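Local coordinates for methyltransferase (PDB 3FQ6), which is probably a methyltransferase of the tetrapyrrole (corrin/porphyrin) methylase family, whose substrate is not established, at residues G31-T34 with R35-L39. Residues are numbered along the deposited sequence; the frame is centred on the assembly and turned at random.
Sequences GRQT and RLKAL. With SO4 (sulfate ion), chain C.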
ATOM      1  N   GLY A  31     -10.370  12.585  -9.841  1.00 42.29           N
ATOM      2  CA  GLY A  31      -9.902  11.309 -10.402  1.00 41.76           C
ATOM      3  C   GLY A  31      -9.420  10.219  -9.451  1.00 42.00           C
ATOM      4  O   GLY A  31      -8.991   9.139  -9.900  1.00 42.10           O
ATOM      5  N   ARG A  32      -9.498  10.469  -8.146  1.00 41.42           N
ATOM      6  CA  ARG A  32      -9.121   9.451  -7.160  1.00 41.07           C
ATOM      7  C   ARG A  32     -10.015   8.194  -7.118  1.00 41.45           C
ATOM      8  O   ARG A  32      -9.527   7.060  -7.091  1.00 41.52           O
ATOM      9  CB  ARG A  32      -9.077  10.058  -5.767  1.00 40.35           C
ATOM     10  CG  ARG A  32      -8.594   9.055  -4.727  1.00 40.23           C
ATOM     11  CD  ARG A  32      -8.759   9.618  -3.337  1.00 38.55           C
ATOM     12  NE  ARG A  32      -8.057   8.852  -2.309  1.00 35.69           N
ATOM     13  CZ  ARG A  32      -6.738   8.865  -2.117  1.00 33.34           C
ATOM     14  NH1 ARG A  32      -6.217   8.172  -1.132  1.00 28.74           N
ATOM     15  NH2 ARG A  32      -5.940   9.583  -2.893  1.00 36.12           N
ATOM     16  N   GLN A  33     -11.323   8.422  -7.067  1.00 41.94           N
ATOM     17  CA  GLN A  33     -12.312   7.378  -6.874  1.00 42.24           C
ATOM     18  C   GLN A  33     -12.368   6.542  -8.139  1.00 42.07           C
ATOM     19  O   GLN A  33     -12.532   5.320  -8.064  1.00 42.36           O
ATOM     20  CB  GLN A  33     -13.683   8.005  -6.557  1.00 42.61           C
ATOM     21  CG  GLN A  33     -14.769   6.996  -6.248  1.00 44.38           C
ATOM     22  CD  GLN A  33     -16.163   7.587  -6.198  1.00 47.82           C
ATOM     23  OE1 GLN A  33     -16.497   8.552  -6.909  1.00 49.53           O
ATOM     24  NE2 GLN A  33     -17.006   6.989  -5.365  1.00 49.01           N
ATOM     25  N   THR A  34     -12.227   7.222  -9.283  1.00 41.23           N
ATOM     26  CA  THR A  34     -12.067   6.602 -10.577  1.00 40.85           C
ATOM     27  C   THR A  34     -10.939   5.566 -10.556  1.00 41.35           C
ATOM     28  O   THR A  34     -11.118   4.438 -11.044  1.00 40.99           O
ATOM     29  CB  THR A  34     -11.769   7.668 -11.621  1.00 40.65           C
ATOM     30  OG1 THR A  34     -12.960   8.414 -11.858  1.00 41.18           O
ATOM     31  CG2 THR A  34     -11.295   7.072 -12.934  1.00 40.35           C
ATOM     32  N   ARG A  35      -9.781   5.952 -10.007  1.00 41.56           N
ATOM     33  CA  ARG A  35      -8.635   5.045  -9.926  1.00 42.08           C
ATOM     34  C   ARG A  35      -9.015   3.890  -8.989  1.00 42.17           C
ATOM     35  O   ARG A  35      -8.821   2.706  -9.316  1.00 42.48           O
ATOM     36  CB  ARG A  35      -7.345   5.749  -9.443  1.00 42.18           C
ATOM     37  CG  ARG A  35      -6.789   6.900 -10.329  1.00 43.20           C
ATOM     38  CD  ARG A  35      -6.205   6.484 -11.656  1.00 44.22           C
ATOM     39  NE  ARG A  35      -5.435   5.256 -11.516  1.00 51.41           N
ATOM     40  CZ  ARG A  35      -5.672   4.125 -12.190  1.00 53.51           C
ATOM     41  NH1 ARG A  35      -6.640   4.073 -13.102  1.00 52.64           N
ATOM     42  NH2 ARG A  35      -4.927   3.044 -11.967  1.00 53.00           N
ATOM     43  N   LEU A  36      -9.603   4.233  -7.847  1.00 41.36           N
ATOM     44  CA  LEU A  36      -9.985   3.212  -6.896  1.00 40.71           C
ATOM     45  C   LEU A  36     -10.974   2.226  -7.481  1.00 40.72           C
ATOM     46  O   LEU A  36     -10.842   1.031  -7.224  1.00 41.22           O
ATOM     47  CB  LEU A  36     -10.545   3.813  -5.612  1.00 40.76           C
ATOM     48  CG  LEU A  36      -9.567   4.586  -4.730  1.00 39.45           C
ATOM     49  CD1 LEU A  36     -10.360   5.552  -3.931  1.00 38.21           C
ATOM     50  CD2 LEU A  36      -8.777   3.669  -3.841  1.00 38.34           C
ATOM     51  N   LYS A  37     -11.945   2.700  -8.258  1.00 39.72           N
ATOM     52  CA  LYS A  37     -12.935   1.795  -8.832  1.00 39.77           C
ATOM     53  C   LYS A  37     -12.299   0.813  -9.817  1.00 39.88           C
ATOM     54  O   LYS A  37     -12.564  -0.391  -9.765  1.00 39.95           O
ATOM     55  CB  LYS A  37     -14.112   2.549  -9.466  1.00 39.70           C
ATOM     56  CG  LYS A  37     -15.030   3.206  -8.439  1.00 39.60           C
ATOM     57  CD  LYS A  37     -16.485   3.283  -8.915  1.00 39.41           C
ATOM     58  CE  LYS A  37     -17.365   3.867  -7.809  1.00 41.20           C
ATOM     59  NZ  LYS A  37     -18.866   3.839  -8.024  1.00 42.59           N
ATOM     60  N   ALA A  38     -11.433   1.334 -10.687  1.00 40.08           N
ATOM     61  CA  ALA A  38     -10.673   0.525 -11.639  1.00 39.76           C
ATOM     62  C   ALA A  38      -9.750  -0.466 -10.923  1.00 40.01           C
ATOM     63  O   ALA A  38      -9.618  -1.631 -11.358  1.00 39.96           O
ATOM     64  CB  ALA A  38      -9.873   1.428 -12.571  1.00 39.04           C
ATOM     65  N   LEU A  39      -9.124  -0.007  -9.832  1.00 39.60           N
ATOM     66  CA  LEU A  39      -8.172  -0.840  -9.093  1.00 39.82           C
ATOM     67  C   LEU A  39      -8.850  -1.928  -8.266  1.00 39.89           C
ATOM     68  O   LEU A  39      -8.221  -2.928  -7.947  1.00 40.50           O
ATOM     69  CB  LEU A  39      -7.238  -0.010  -8.203  1.00 39.71           C
ATOM     70  CG  LEU A  39      -6.270   0.977  -8.845  1.00 38.82           C
ATOM     71  CD1 LEU A  39      -5.773   1.896  -7.766  1.00 40.96           C
ATOM     72  CD2 LEU A  39      -5.099   0.325  -9.557  1.00 37.83           C
TER
HETATM   73  S   SO4 C   1     -13.556  11.071  -9.276  0.60 66.31           S
HETATM   74  O1  SO4 C   1     -14.910  10.812  -9.731  0.60 63.11           O
HETATM   75  O2  SO4 C   1     -13.069  12.321  -9.866  0.60 62.99           O
HETATM   76  O3  SO4 C   1     -13.487  11.117  -7.807  0.60 61.98           O
HETATM   77  O4  SO4 C   1     -12.728   9.980  -9.780  0.60 64.47           O
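Sulfate O4 is gripped twice by T34, through OG1 at 2.6 Å and through the backbone N at 2.8 Å. The hydroxyl reaches it because OG1 lies beside T34's own backbone N (chi1 -72°). G31 N holds a second sulfate oxygen, O2, at 2.7 Å. The ion, probably from the crystallisation liquor, thus sits over the N-terminus of helix 32-39, where the helix dipole would probably favour an anion. G31 is the N-cap. Its O accepts a long bond from R35 N, with the donor 36° out of the carbonyl plane, and R35 CG packs against the same oxygen at 3.2 Å. Further along, K37 N bonds to Q33 O at 2.7 Å, and A38 N to T34 O. This helix is the connection of a beta-alpha-beta unit between strands 20-24 and 45-50. R32 CG and L36 CD1 touch at 4.0 Å on the side facing helix 55-66, where L36 packs on F62 and Y65. R32 bonds to P27 O and Q61, and R35 NH2 makes a salt bridge to E23. Q33 and K37 run side by side, with NE2 of Q33 at 4.0 Å from CE of K37, and K37 NZ forms a salt bridge with another bound sulfate.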